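Local coordinates for protein inosine-uridine preferring nucleoside hydrolase (Gardnerella vaginalis 315-A, PDB 6BA1) that belongs to the nucleoside hydrolase family, binds a calcium ion and has an alpha/beta fold built round a largely parallel central sheet, at residues K6-D12 against L125-G131; L160-N165 against G195-T199; L204-T209 against I231-E235; L246-L250 against F305-F309; D257-T262 against G299-F305. All coordinates share one frame; numbering follows the deposited sequence.

Interaction 1 (K6-D12 against L125-G131); sequences KLILDLD and LVYVPTG. With CA (calcium ion), chain S.
Tyr127 and Asp10 meet through their polar ends. Tyr127 OH donates to Asp10 OD1 at 2.6 Å and approaches from above the carboxylate plane. Ring and carboxylate are turned 72° apart. The carboxylate can reach the hydroxyl because Asp10 CG is anti to the backbone N (chi1 -171°). OD1 also receives a bond from Asn135, so two donors grip this buried oxygen. Further along the same face, Ile8 CG2 sits 3.9 Å from Tyr127 CD1, at the ring edge. Ile8 CD1 turns to Leu125 CD1, 3.7 Å away. Strands 6-11 and 125-129 are parallel neighbours in the middle of the central sheet. Their backbones are joined by bonds such as Val128 N to Ile8 O (2.9 Å), and the bond from Asp10 N to Val128 O is weak. On the other face, Leu7 CD1 packs on Val128 CG2 at 3.5 Å, and helix 15-25 covers Leu7, Leu9 and Leu11. Beyond the strand ends the contact becomes a metal site. Asp12 OD1 and Thr130 O each bind the calcium ion at 2.6 Å. Asp17 and Asp248 provide its other protein ligands, while Asn41 N holds Asp12 OD2.

Interaction 2 (L160-N165 against G195-T199); sequences LTIHGN and GLDVT
Asp197 OD1 is gripped by two backbone N-H groups from the facing loop. Leu160 N donates to it at 2.8 Å, and Thr161 N at 3.1 Å. The two donors use different sides of the oxygen. Leu160 N comes from the syn side, 24° out of the carboxylate plane, whereas Thr161 N takes the anti lone pair. In this alpha/beta fold, the loop 160-165 follows strand 152-156 and the short helix 196-199 follows the neighbouring parallel strand 191-194. The contact therefore joins two connections that leave the same end of the sheet. Gly195 is the N-cap of the short helix, and its carbonyl oxygen accepts from both Val198 N and Thr199 N. Asp197 lies in this single turn. Its carboxylate is held by consecutive peptide N-H groups, which should favour a negative charge and limit its rotation. Thr161 lies across Asp197, with OG1 3.5 Å from Asp197 CB. Ile162 CG2 lies over the start of the helix, 4.0 Å from Asp197 N. The loop is covered from outside by the second subunit, where Ile266 packs on Thr161 and Leu287 on Ile162. Farther along, the apolar end of Leu196 meets loop backbone: Leu196 CD1 is 3.6 Å from His163 O and 3.5 Å from Asn165 N. Asn165 OD1 is bonded to Ala172 N. Across the amide from that oxygen, Asn165 ND2 rests 3.7 Å from Leu196 CD2.

Interaction 3 (L204-T209 against I231-E235); sequences LTYKET and IKAYE
Ile231 and Tyr206 run antiparallel alongside each other, with Ile231 CG2 3.5 Å from Tyr206 CZ. Ile231 is the centre of the tightly packed part. Its two branches serve different neighbours. With CG1 beside the backbone N (chi1 -67°), CG2 lies by the tyrosine ring. CD1 reaches into the buried side. There it meets Leu204 CD1 at 4.1 Å, the two side chains crossing at about a right angle. Thr209 CG2 approaches Ile231 CD1 tip to tip, also at 4.1 Å. The hydroxyl of Thr209 has a different task and bonds to Asp228. Cys244 touches both Leu204 and Ile231, and Phe309 touches Leu204, so this side continues into the protein interior. The solvent side is looser and polar. Tyr206 OH donates to Glu235 OE2 at 2.7 Å, meeting it from above the carboxylate plane. The oxygen itself lies at the ring edge, in the ring plane, and the two planes stand 79° apart. An extended Glu235 side chain spans the distance. Lys232 CG lies at the ring edge near the hydroxyl. Thr205 is the N-cap of helix 206-213. Glu208, three residues on, grips it through both N-H and hydroxyl: Glu208 OE1 accepts from Thr205 N (2.7 Å) and from Thr205 OG1. The contact thus joins two helices consecutive in the chain, with the capped start of helix 206-213 packed against the later turns of helix 218-237.

Interaction 4 (L246-L250 against F305-F309); sequences LHDPL and FLNEF. With CA (calcium ion), chain S.
Behind the calcium site, Leu246, Pro249 and Leu250 form an apolar contact with Phe305 and Phe309. Leu246 enters between the two aromatic side chains. Its CD1 stands over the centre of the Phe309 ring, 4.3 Å from the centroid and 2° off the normal, a CH-pi contact. The same CD1 is 3.6 Å from Phe305 CE1, while Leu246 CB lies in the plane of that ring at its edge. Leu250 CD1 makes a second CH-pi contact, 3.6 Å from the Phe305 centroid and slightly off centre. Here helix 247-256 packs on helix 302-319, next to the central sheet. Phe305 and Phe309 are one turn apart, and both have CG anti to the backbone N (chi1 165° and 178°), which brings the two rings to the same side of their helix. Pro249 CB touches the edges of both, at 3.7 Å from Phe309 CE2 and 4.2 Å from Phe305 CZ. No hydrogen bond crosses between the segments. Asp248 points elsewhere: its OD2 binds the calcium ion at 2.5 Å and completes the protein side of that site. Tyr23 packs on Phe309 and Leu19 on Pro249, both from helix 15-25.

Interaction 5 (D257-T262 against G299-F305); sequences DPTLVT and GVDVPRF
Arg304 overlaps the side chain of Leu260, with Arg304 NE 3.5 Å from Leu260 CD2. The arginine chain bends at chi3 (86°), and the guanidinium turns toward the turn 257-260. There Arg304 NH2 donates to Thr259 OG1 at 2.8 Å, the threonine oxygen lying 21° out of the guanidinium plane. It also forms a salt bridge with Asp257 OD2 at 3.0 Å. Thr259 OG1 in turn donates to Asp257 OD1 (2.7 Å), so threonine and carboxylate also hold each other. Asp301 OD2 adds a long salt bridge to Arg304 NH1; it lies well out of the guanidinium plane and acts by charge alone. Asp301 is the N-cap of helix 302-319, with a weak capping bond from Arg304 N. Its own N-H donates to Leu260 O at 3.0 Å. Beyond it the backbones form an antiparallel pair at the edge of the central sheet. Thr262 N and Gly299 O pair at 2.8 Å, and Gly299 N returns to Thr262 O. Val261 CG2 and Val300 CG2 touch at 4.1 Å, near Val198. Arg304 thus probably ties the turn after helix 247-256 to the start of helix 302-319, its charge balanced by the two carboxylates.

Interactions 1 and 4 are the most buried and share the calcium ion. Thr130 OG1 of the first probably hydrogen-bonds to Asp248 OD2 of the second. Interaction 1 joins two central strands mainly by backbone bonds, and interaction 5 repeats that chemistry at the sheet's antiparallel edge, adding a salt-bridge network near the surface. Interactions 4 and 5 share Phe305 and helix 302-319, but one is apolar and the other largely polar. Interaction 2 is a loop-to-helix contact at the subunit interface; Val198 of its short helix packs on Leu250 of interaction 4 and Val300 of interaction 5. Interaction 3 lies farthest out, and Leu204 joins it to Leu246 and Phe309 of interaction 4.

Interaction 1 (K6-D12 against L125-G131)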
# COMPACT_ATOMS: atom_id res chain seq x y z
N LYS A 6 13.30 26.65 8.12
CA LYS A 6 13.16 26.57 9.58
C LYS A 6 12.30 25.40 10.05
O LYS A 6 11.24 25.15 9.51
CB LYS A 6 12.58 27.88 10.10
CG LYS A 6 13.31 29.11 9.59
CD LYS A 6 13.12 30.30 10.51
CE LYS A 6 13.90 31.50 10.02
NZ LYS A 6 15.37 31.27 10.09
N LEU A 7 12.77 24.74 11.11
CA LEU A 7 12.30 23.40 11.50
C LEU A 7 11.64 23.39 12.88
O LEU A 7 12.13 24.02 13.81
CB LEU A 7 13.51 22.45 11.51
CG LEU A 7 13.37 21.02 12.04
CD1 LEU A 7 12.23 20.29 11.36
CD2 LEU A 7 14.68 20.27 11.83
N ILE A 8 10.52 22.66 13.00
CA ILE A 8 9.92 22.32 14.29
C ILE A 8 9.80 20.81 14.37
O ILE A 8 9.23 20.20 13.48
CB ILE A 8 8.51 22.93 14.46
CG1 ILE A 8 8.58 24.46 14.46
CG2 ILE A 8 7.84 22.42 15.74
CD1 ILE A 8 7.23 25.15 14.43
N LEU A 9 10.34 20.21 15.43
CA LEU A 9 10.10 18.80 15.73
C LEU A 9 8.94 18.68 16.73
O LEU A 9 8.74 19.56 17.55
CB LEU A 9 11.36 18.14 16.30
CG LEU A 9 12.65 18.32 15.49
CD1 LEU A 9 13.79 17.57 16.12
CD2 LEU A 9 12.48 17.89 14.05
N ASP A 10 8.16 17.60 16.61
CA ASP A 10 7.04 17.31 17.52
C ASP A 10 7.31 15.91 18.06
O ASP A 10 7.08 14.92 17.37
CB ASP A 10 5.71 17.39 16.76
CG ASP A 10 4.48 17.32 17.66
OD1 ASP A 10 3.78 18.34 17.74
OD2 ASP A 10 4.18 16.24 18.23
N LEU A 11 7.81 15.83 19.30
CA LEU A 11 8.51 14.64 19.79
C LEU A 11 7.96 14.03 21.08
O LEU A 11 7.67 14.75 22.05
CB LEU A 11 9.99 14.96 19.99
CG LEU A 11 10.74 15.58 18.82
CD1 LEU A 11 12.16 15.91 19.23
CD2 LEU A 11 10.72 14.65 17.61
N ASP A 12 7.86 12.70 21.09
CA ASP A 12 7.61 11.91 22.29
C ASP A 12 8.95 11.35 22.77
O ASP A 12 9.22 10.17 22.68
CB ASP A 12 6.54 10.80 22.05
CG ASP A 12 6.91 9.78 20.94
OD1 ASP A 12 7.74 10.05 20.03
OD2 ASP A 12 6.33 8.67 20.95
N LEU A 125 8.77 27.30 6.70
CA LEU A 125 8.57 26.40 7.85
C LEU A 125 8.40 24.94 7.44
O LEU A 125 7.69 24.63 6.49
CB LEU A 125 7.35 26.83 8.68
CG LEU A 125 7.07 26.00 9.95
CD1 LEU A 125 8.16 26.19 10.99
CD2 LEU A 125 5.71 26.36 10.52
N VAL A 126 9.05 24.06 8.20
CA VAL A 126 8.99 22.62 8.00
C VAL A 126 8.69 21.96 9.35
O VAL A 126 9.49 22.05 10.26
CB VAL A 126 10.32 22.07 7.43
CG1 VAL A 126 10.22 20.56 7.18
CG2 VAL A 126 10.71 22.82 6.16
N TYR A 127 7.54 21.30 9.46
CA TYR A 127 7.11 20.65 10.71
C TYR A 127 7.28 19.14 10.58
O TYR A 127 6.72 18.55 9.69
CB TYR A 127 5.65 21.04 11.00
CG TYR A 127 4.99 20.35 12.17
CD1 TYR A 127 5.17 20.78 13.47
CD2 TYR A 127 4.12 19.29 11.95
CE1 TYR A 127 4.53 20.15 14.54
CE2 TYR A 127 3.48 18.65 12.99
CZ TYR A 127 3.68 19.07 14.29
OH TYR A 127 3.01 18.41 15.29
N VAL A 128 8.05 18.54 11.48
CA VAL A 128 8.48 17.14 11.36
C VAL A 128 8.10 16.37 12.63
O VAL A 128 8.91 16.23 13.53
CB VAL A 128 10.00 17.06 11.11
CG1 VAL A 128 10.52 15.62 11.13
CG2 VAL A 128 10.34 17.74 9.79
N PRO A 129 6.85 15.88 12.69
CA PRO A 129 6.34 15.17 13.86
C PRO A 129 6.65 13.70 13.87
O PRO A 129 6.21 12.99 12.98
CB PRO A 129 4.83 15.39 13.75
CG PRO A 129 4.60 15.46 12.29
CD PRO A 129 5.80 16.10 11.69
N THR A 130 7.41 13.24 14.85
CA THR A 130 7.72 11.81 14.99
C THR A 130 7.15 11.24 16.30
O THR A 130 7.70 10.30 16.90
CB THR A 130 9.22 11.54 14.87
OG1 THR A 130 9.86 11.81 16.12
CG2 THR A 130 9.85 12.40 13.78
N GLY A 131 6.06 11.86 16.75
CA GLY A 131 5.19 11.27 17.75
C GLY A 131 3.80 11.27 17.15
O GLY A 131 3.64 11.51 15.95
CA CA S . 8.74 8.41 18.35

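Interaction 2 (L160-N165 against G195-T199)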
# COMPACT_ATOMS: atom_id res chain seq x y z
N LEU A 160 2.13 1.74 4.88
CA LEU A 160 1.23 1.66 3.73
C LEU A 160 1.25 0.27 3.16
O LEU A 160 0.25 -0.44 3.21
CB LEU A 160 1.60 2.67 2.65
CG LEU A 160 0.71 2.68 1.39
CD1 LEU A 160 -0.73 2.99 1.73
CD2 LEU A 160 1.23 3.67 0.37
N THR A 161 2.42 -0.13 2.64
CA THR A 161 2.56 -1.35 1.86
C THR A 161 3.00 -2.56 2.68
O THR A 161 3.43 -3.56 2.11
CB THR A 161 3.59 -1.16 0.72
OG1 THR A 161 4.92 -1.13 1.27
CG2 THR A 161 3.32 0.11 -0.06
N ILE A 162 2.88 -2.50 4.00
CA ILE A 162 3.48 -3.52 4.86
C ILE A 162 2.75 -3.64 6.20
O ILE A 162 1.90 -2.81 6.53
CB ILE A 162 5.00 -3.22 5.00
CG1 ILE A 162 5.79 -4.49 4.68
CG2 ILE A 162 5.38 -2.59 6.36
CD1 ILE A 162 7.28 -4.32 4.86
N HIS A 163 3.07 -4.68 6.96
CA HIS A 163 2.52 -4.86 8.30
C HIS A 163 2.99 -3.76 9.24
O HIS A 163 4.17 -3.39 9.25
CB HIS A 163 2.92 -6.20 8.91
CG HIS A 163 2.13 -7.37 8.42
ND1 HIS A 163 0.80 -7.55 8.76
CD2 HIS A 163 2.47 -8.43 7.66
CE1 HIS A 163 0.36 -8.66 8.20
NE2 HIS A 163 1.35 -9.21 7.52
N GLY A 164 2.07 -3.26 10.06
CA GLY A 164 2.41 -2.36 11.16
C GLY A 164 3.19 -3.08 12.25
O GLY A 164 3.42 -4.30 12.16
N ASN A 165 3.58 -2.34 13.29
CA ASN A 165 4.34 -2.93 14.42
C ASN A 165 3.54 -3.12 15.71
O ASN A 165 3.92 -3.95 16.53
CB ASN A 165 5.67 -2.19 14.69
CG ASN A 165 5.52 -0.69 14.89
OD1 ASN A 165 4.42 -0.18 15.07
ND2 ASN A 165 6.63 0.02 14.85
N GLY A 195 6.91 5.98 6.73
CA GLY A 195 6.44 4.86 7.54
C GLY A 195 7.40 3.69 7.56
O GLY A 195 8.52 3.77 7.06
N LEU A 196 6.91 2.58 8.12
CA LEU A 196 7.72 1.39 8.36
C LEU A 196 8.28 0.80 7.07
O LEU A 196 9.42 0.35 7.05
CB LEU A 196 6.89 0.31 9.08
CG LEU A 196 6.35 0.65 10.46
CD1 LEU A 196 5.64 -0.58 11.03
CD2 LEU A 196 7.47 1.16 11.41
N ASP A 197 7.47 0.82 6.01
CA ASP A 197 7.90 0.42 4.66
C ASP A 197 9.26 0.98 4.21
O ASP A 197 9.93 0.38 3.37
CB ASP A 197 6.82 0.68 3.57
CG ASP A 197 5.90 1.85 3.90
OD1 ASP A 197 4.67 1.66 3.77
OD2 ASP A 197 6.39 2.94 4.30
N VAL A 198 9.65 2.12 4.77
CA VAL A 198 10.97 2.70 4.56
C VAL A 198 11.88 2.61 5.81
O VAL A 198 13.07 2.32 5.67
CB VAL A 198 10.82 4.13 3.98
CG1 VAL A 198 11.98 5.04 4.33
CG2 VAL A 198 10.64 4.06 2.47
N THR A 199 11.35 2.84 7.02
CA THR A 199 12.19 2.90 8.23
C THR A 199 12.75 1.54 8.68
O THR A 199 13.81 1.50 9.32
CB THR A 199 11.50 3.56 9.44
OG1 THR A 199 10.38 2.78 9.87
CG2 THR A 199 11.05 4.99 9.11

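Interaction 3 (L204-T209 against I231-E235)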
# COMPACT_ATOMS: atom_id res chain seq x y z
N LEU A 204 21.14 0.46 12.49
CA LEU A 204 22.49 0.63 13.05
C LEU A 204 22.74 -0.28 14.26
O LEU A 204 21.81 -0.60 15.01
CB LEU A 204 22.85 2.10 13.35
CG LEU A 204 22.30 2.94 14.52
CD1 LEU A 204 22.70 2.41 15.91
CD2 LEU A 204 22.82 4.36 14.39
N THR A 205 24.00 -0.69 14.40
CA THR A 205 24.44 -1.69 15.37
C THR A 205 25.48 -1.04 16.30
O THR A 205 25.72 0.16 16.21
CB THR A 205 25.07 -2.90 14.63
OG1 THR A 205 25.98 -2.39 13.65
CG2 THR A 205 23.99 -3.73 13.94
N TYR A 206 26.08 -1.83 17.18
CA TYR A 206 27.16 -1.36 18.06
C TYR A 206 28.41 -0.88 17.31
O TYR A 206 29.19 -0.09 17.85
CB TYR A 206 27.57 -2.44 19.06
CG TYR A 206 26.44 -2.97 19.91
CD1 TYR A 206 25.85 -2.18 20.90
CD2 TYR A 206 25.95 -4.27 19.72
CE1 TYR A 206 24.82 -2.68 21.69
CE2 TYR A 206 24.93 -4.77 20.51
CZ TYR A 206 24.36 -3.97 21.48
OH TYR A 206 23.34 -4.46 22.25
N LYS A 207 28.62 -1.37 16.09
CA LYS A 207 29.69 -0.87 15.20
C LYS A 207 29.63 0.67 15.06
O LYS A 207 30.68 1.33 15.07
CB LYS A 207 29.58 -1.51 13.81
N GLU A 208 28.41 1.21 14.98
CA GLU A 208 28.17 2.65 14.83
C GLU A 208 28.23 3.42 16.16
O GLU A 208 28.73 4.55 16.20
CB GLU A 208 26.80 2.90 14.14
CG GLU A 208 26.76 2.56 12.65
CD GLU A 208 26.80 1.07 12.34
OE1 GLU A 208 26.18 0.27 13.07
OE2 GLU A 208 27.45 0.69 11.34
N THR A 209 27.73 2.83 17.25
CA THR A 209 27.71 3.51 18.56
C THR A 209 29.10 3.54 19.22
O THR A 209 29.40 4.46 19.99
CB THR A 209 26.69 2.89 19.54
OG1 THR A 209 27.09 1.57 19.91
CG2 THR A 209 25.29 2.85 18.91
N ILE A 231 19.21 -0.83 21.48
CA ILE A 231 19.60 -2.03 20.72
C ILE A 231 19.38 -3.31 21.54
O ILE A 231 18.87 -4.30 21.00
CB ILE A 231 21.06 -1.94 20.19
CG1 ILE A 231 21.17 -0.82 19.13
CG2 ILE A 231 21.50 -3.25 19.55
CD1 ILE A 231 22.57 -0.27 18.97
N LYS A 232 19.77 -3.31 22.81
CA LYS A 232 19.57 -4.47 23.72
C LYS A 232 18.10 -4.80 23.97
O LYS A 232 17.76 -5.95 24.24
CB LYS A 232 20.31 -4.29 25.05
CG LYS A 232 21.81 -4.54 24.95
CD LYS A 232 22.48 -4.54 26.29
CE LYS A 232 24.00 -4.50 26.13
NZ LYS A 232 24.69 -4.82 27.41
N ALA A 233 17.25 -3.78 23.90
CA ALA A 233 15.80 -3.99 23.87
C ALA A 233 15.38 -4.64 22.55
O ALA A 233 14.61 -5.60 22.56
CB ALA A 233 15.07 -2.67 24.07
N TYR A 234 15.89 -4.11 21.43
CA TYR A 234 15.64 -4.71 20.10
C TYR A 234 16.20 -6.14 19.97
O TYR A 234 15.63 -6.94 19.23
CB TYR A 234 16.19 -3.82 18.97
CG TYR A 234 15.17 -2.90 18.33
CD1 TYR A 234 14.84 -3.01 16.98
CD2 TYR A 234 14.53 -1.89 19.07
CE1 TYR A 234 13.92 -2.14 16.38
CE2 TYR A 234 13.64 -1.01 18.48
CZ TYR A 234 13.31 -1.14 17.16
OH TYR A 234 12.43 -0.30 16.50
N GLU A 235 17.28 -6.45 20.67
CA GLU A 235 17.80 -7.83 20.73
C GLU A 235 16.77 -8.86 21.22
O GLU A 235 16.84 -10.02 20.81
CB GLU A 235 19.07 -7.93 21.59
CG GLU A 235 20.34 -7.47 20.89
CD GLU A 235 21.56 -7.52 21.81
OE1 GLU A 235 21.52 -8.13 22.89
OE2 GLU A 235 22.61 -6.94 21.43

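Interaction 4 (L246-L250 against F305-F309)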
# COMPACT_ATOMS: atom_id res chain seq x y z
N LEU A 246 16.16 3.12 12.53
CA LEU A 246 16.35 4.57 12.54
C LEU A 246 15.08 5.23 12.03
O LEU A 246 15.04 5.76 10.92
CB LEU A 246 17.56 4.95 11.69
CG LEU A 246 18.89 4.35 12.12
CD1 LEU A 246 19.99 4.74 11.14
CD2 LEU A 246 19.23 4.76 13.56
N HIS A 247 14.06 5.22 12.87
CA HIS A 247 12.71 5.60 12.45
C HIS A 247 12.57 7.12 12.35
O HIS A 247 12.44 7.67 11.25
CB HIS A 247 11.66 5.03 13.41
CG HIS A 247 11.69 3.54 13.56
ND1 HIS A 247 10.74 2.72 12.99
CD2 HIS A 247 12.56 2.73 14.24
CE1 HIS A 247 11.02 1.46 13.29
NE2 HIS A 247 12.12 1.44 14.03
N ASP A 248 12.65 7.79 13.49
CA ASP A 248 12.37 9.22 13.59
C ASP A 248 13.43 10.11 12.91
O ASP A 248 13.07 11.13 12.31
CB ASP A 248 12.17 9.63 15.07
CG ASP A 248 11.04 8.82 15.76
OD1 ASP A 248 10.79 7.63 15.38
OD2 ASP A 248 10.41 9.34 16.70
N PRO A 249 14.73 9.74 12.97
CA PRO A 249 15.75 10.52 12.27
C PRO A 249 15.54 10.64 10.78
O PRO A 249 15.81 11.69 10.20
CB PRO A 249 17.04 9.73 12.52
CG PRO A 249 16.79 8.99 13.76
CD PRO A 249 15.33 8.62 13.72
N LEU A 250 15.06 9.56 10.17
CA LEU A 250 14.87 9.51 8.73
C LEU A 250 13.86 10.54 8.25
O LEU A 250 14.02 11.12 7.18
CB LEU A 250 14.47 8.11 8.29
CG LEU A 250 14.32 7.82 6.79
CD1 LEU A 250 15.55 8.24 5.99
CD2 LEU A 250 14.06 6.34 6.62
N PHE A 305 21.83 7.51 3.56
CA PHE A 305 21.19 7.98 4.80
C PHE A 305 22.04 7.63 6.02
O PHE A 305 22.25 8.49 6.87
CB PHE A 305 19.79 7.39 4.96
CG PHE A 305 19.24 7.53 6.35
CD1 PHE A 305 19.03 6.40 7.15
CD2 PHE A 305 18.96 8.78 6.88
CE1 PHE A 305 18.52 6.53 8.43
CE2 PHE A 305 18.47 8.92 8.16
CZ PHE A 305 18.25 7.80 8.94
N LEU A 306 22.52 6.39 6.11
CA LEU A 306 23.38 5.96 7.21
C LEU A 306 24.68 6.77 7.28
O LEU A 306 25.17 7.06 8.37
CB LEU A 306 23.68 4.46 7.10
CG LEU A 306 24.54 3.81 8.21
CD1 LEU A 306 23.90 4.00 9.57
CD2 LEU A 306 24.79 2.34 7.93
N ASN A 307 25.24 7.14 6.13
CA ASN A 307 26.43 8.00 6.07
C ASN A 307 26.12 9.45 6.47
O ASN A 307 26.87 10.07 7.21
CB ASN A 307 27.05 7.97 4.67
CG ASN A 307 28.30 8.82 4.56
OD1 ASN A 307 29.25 8.63 5.31
ND2 ASN A 307 28.29 9.77 3.64
N GLU A 308 25.02 9.99 5.94
CA GLU A 308 24.53 11.33 6.29
C GLU A 308 24.26 11.44 7.79
O GLU A 308 24.64 12.42 8.43
CB GLU A 308 23.25 11.66 5.50
CG GLU A 308 23.11 13.10 5.05
CD GLU A 308 24.03 13.47 3.90
OE1 GLU A 308 24.24 12.65 2.99
OE2 GLU A 308 24.55 14.60 3.88
N PHE A 309 23.61 10.41 8.33
CA PHE A 309 23.28 10.28 9.76
C PHE A 309 24.51 10.34 10.66
O PHE A 309 24.56 11.14 11.59
CB PHE A 309 22.53 8.95 9.97
CG PHE A 309 22.15 8.64 11.38
CD1 PHE A 309 23.00 7.90 12.20
CD2 PHE A 309 20.91 9.03 11.88
CE1 PHE A 309 22.64 7.58 13.50
CE2 PHE A 309 20.55 8.72 13.18
CZ PHE A 309 21.41 7.99 13.99
CA CA S . 8.74 8.41 18.35

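Interaction 5 (D257-T262 against G299-F305)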
# COMPACT_ATOMS: atom_id res chain seq x y z
N ASP A 257 16.58 16.74 2.97
CA ASP A 257 16.93 16.24 1.65
C ASP A 257 15.89 15.22 1.17
O ASP A 257 16.04 14.02 1.43
CB ASP A 257 18.33 15.61 1.69
CG ASP A 257 18.77 15.05 0.35
OD1 ASP A 257 18.32 15.55 -0.70
OD2 ASP A 257 19.57 14.09 0.35
N PRO A 258 14.84 15.68 0.45
CA PRO A 258 13.80 14.74 -0.00
C PRO A 258 14.25 13.68 -1.03
O PRO A 258 13.50 12.73 -1.27
CB PRO A 258 12.72 15.66 -0.58
CG PRO A 258 13.43 16.91 -0.94
CD PRO A 258 14.54 17.06 0.04
N THR A 259 15.44 13.82 -1.60
CA THR A 259 15.99 12.81 -2.52
C THR A 259 16.50 11.53 -1.84
O THR A 259 16.84 10.58 -2.52
CB THR A 259 17.14 13.38 -3.39
OG1 THR A 259 18.30 13.59 -2.58
CG2 THR A 259 16.73 14.68 -4.08
N LEU A 260 16.57 11.51 -0.51
CA LEU A 260 16.89 10.27 0.23
C LEU A 260 15.83 9.19 0.10
O LEU A 260 16.11 8.02 0.35
CB LEU A 260 17.13 10.56 1.72
CG LEU A 260 18.50 11.11 2.12
CD1 LEU A 260 18.46 11.70 3.52
CD2 LEU A 260 19.57 10.05 2.03
N VAL A 261 14.62 9.57 -0.30
CA VAL A 261 13.46 8.69 -0.33
C VAL A 261 12.80 8.73 -1.72
O VAL A 261 12.90 9.74 -2.43
CB VAL A 261 12.52 9.09 0.83
CG1 VAL A 261 11.05 8.98 0.49
CG2 VAL A 261 12.85 8.28 2.07
N THR A 262 12.15 7.63 -2.10
CA THR A 262 11.31 7.55 -3.30
C THR A 262 9.86 7.44 -2.85
O THR A 262 9.48 6.47 -2.20
CB THR A 262 11.67 6.34 -4.18
OG1 THR A 262 13.09 6.23 -4.28
CG2 THR A 262 11.08 6.49 -5.57
N GLY A 299 10.61 3.63 -1.21
CA GLY A 299 12.03 3.31 -1.36
C GLY A 299 12.90 4.30 -0.62
O GLY A 299 12.47 5.42 -0.33
N VAL A 300 14.14 3.91 -0.33
CA VAL A 300 15.07 4.73 0.45
C VAL A 300 16.53 4.36 0.16
O VAL A 300 16.86 3.19 -0.03
CB VAL A 300 14.76 4.63 1.96
CG1 VAL A 300 14.73 3.18 2.44
CG2 VAL A 300 15.74 5.45 2.80
N ASP A 301 17.40 5.37 0.13
CA ASP A 301 18.84 5.20 -0.08
C ASP A 301 19.50 4.95 1.28
O ASP A 301 20.04 5.87 1.89
CB ASP A 301 19.39 6.46 -0.77
CG ASP A 301 20.80 6.31 -1.30
OD1 ASP A 301 21.55 5.40 -0.83
OD2 ASP A 301 21.18 7.11 -2.18
N VAL A 302 19.46 3.70 1.74
CA VAL A 302 19.86 3.35 3.12
C VAL A 302 21.33 3.64 3.44
O VAL A 302 21.63 4.20 4.49
CB VAL A 302 19.51 1.88 3.48
CG1 VAL A 302 20.04 1.50 4.87
CG2 VAL A 302 18.01 1.65 3.40
N PRO A 303 22.26 3.25 2.54
CA PRO A 303 23.69 3.51 2.82
C PRO A 303 24.08 4.99 2.82
O PRO A 303 24.98 5.38 3.57
CB PRO A 303 24.41 2.77 1.69
CG PRO A 303 23.42 1.80 1.17
CD PRO A 303 22.11 2.51 1.27
N ARG A 304 23.42 5.80 1.99
CA ARG A 304 23.64 7.25 1.96
C ARG A 304 23.03 7.92 3.19
O ARG A 304 23.65 8.81 3.77
CB ARG A 304 23.07 7.88 0.69
CG ARG A 304 23.65 9.25 0.38
CD ARG A 304 23.05 9.84 -0.87
NE ARG A 304 21.79 10.55 -0.63
CZ ARG A 304 20.97 10.98 -1.58
NH1 ARG A 304 21.24 10.78 -2.87
NH2 ARG A 304 19.85 11.62 -1.26
N PHE A 305 21.83 7.51 3.56
CA PHE A 305 21.19 7.98 4.80
C PHE A 305 22.04 7.63 6.02
O PHE A 305 22.25 8.49 6.87
CB PHE A 305 19.79 7.39 4.96
CG PHE A 305 19.24 7.53 6.35
CD1 PHE A 305 19.03 6.40 7.15
CD2 PHE A 305 18.96 8.78 6.88
CE1 PHE A 305 18.52 6.53 8.43
CE2 PHE A 305 18.47 8.92 8.16
CZ PHE A 305 18.25 7.80 8.94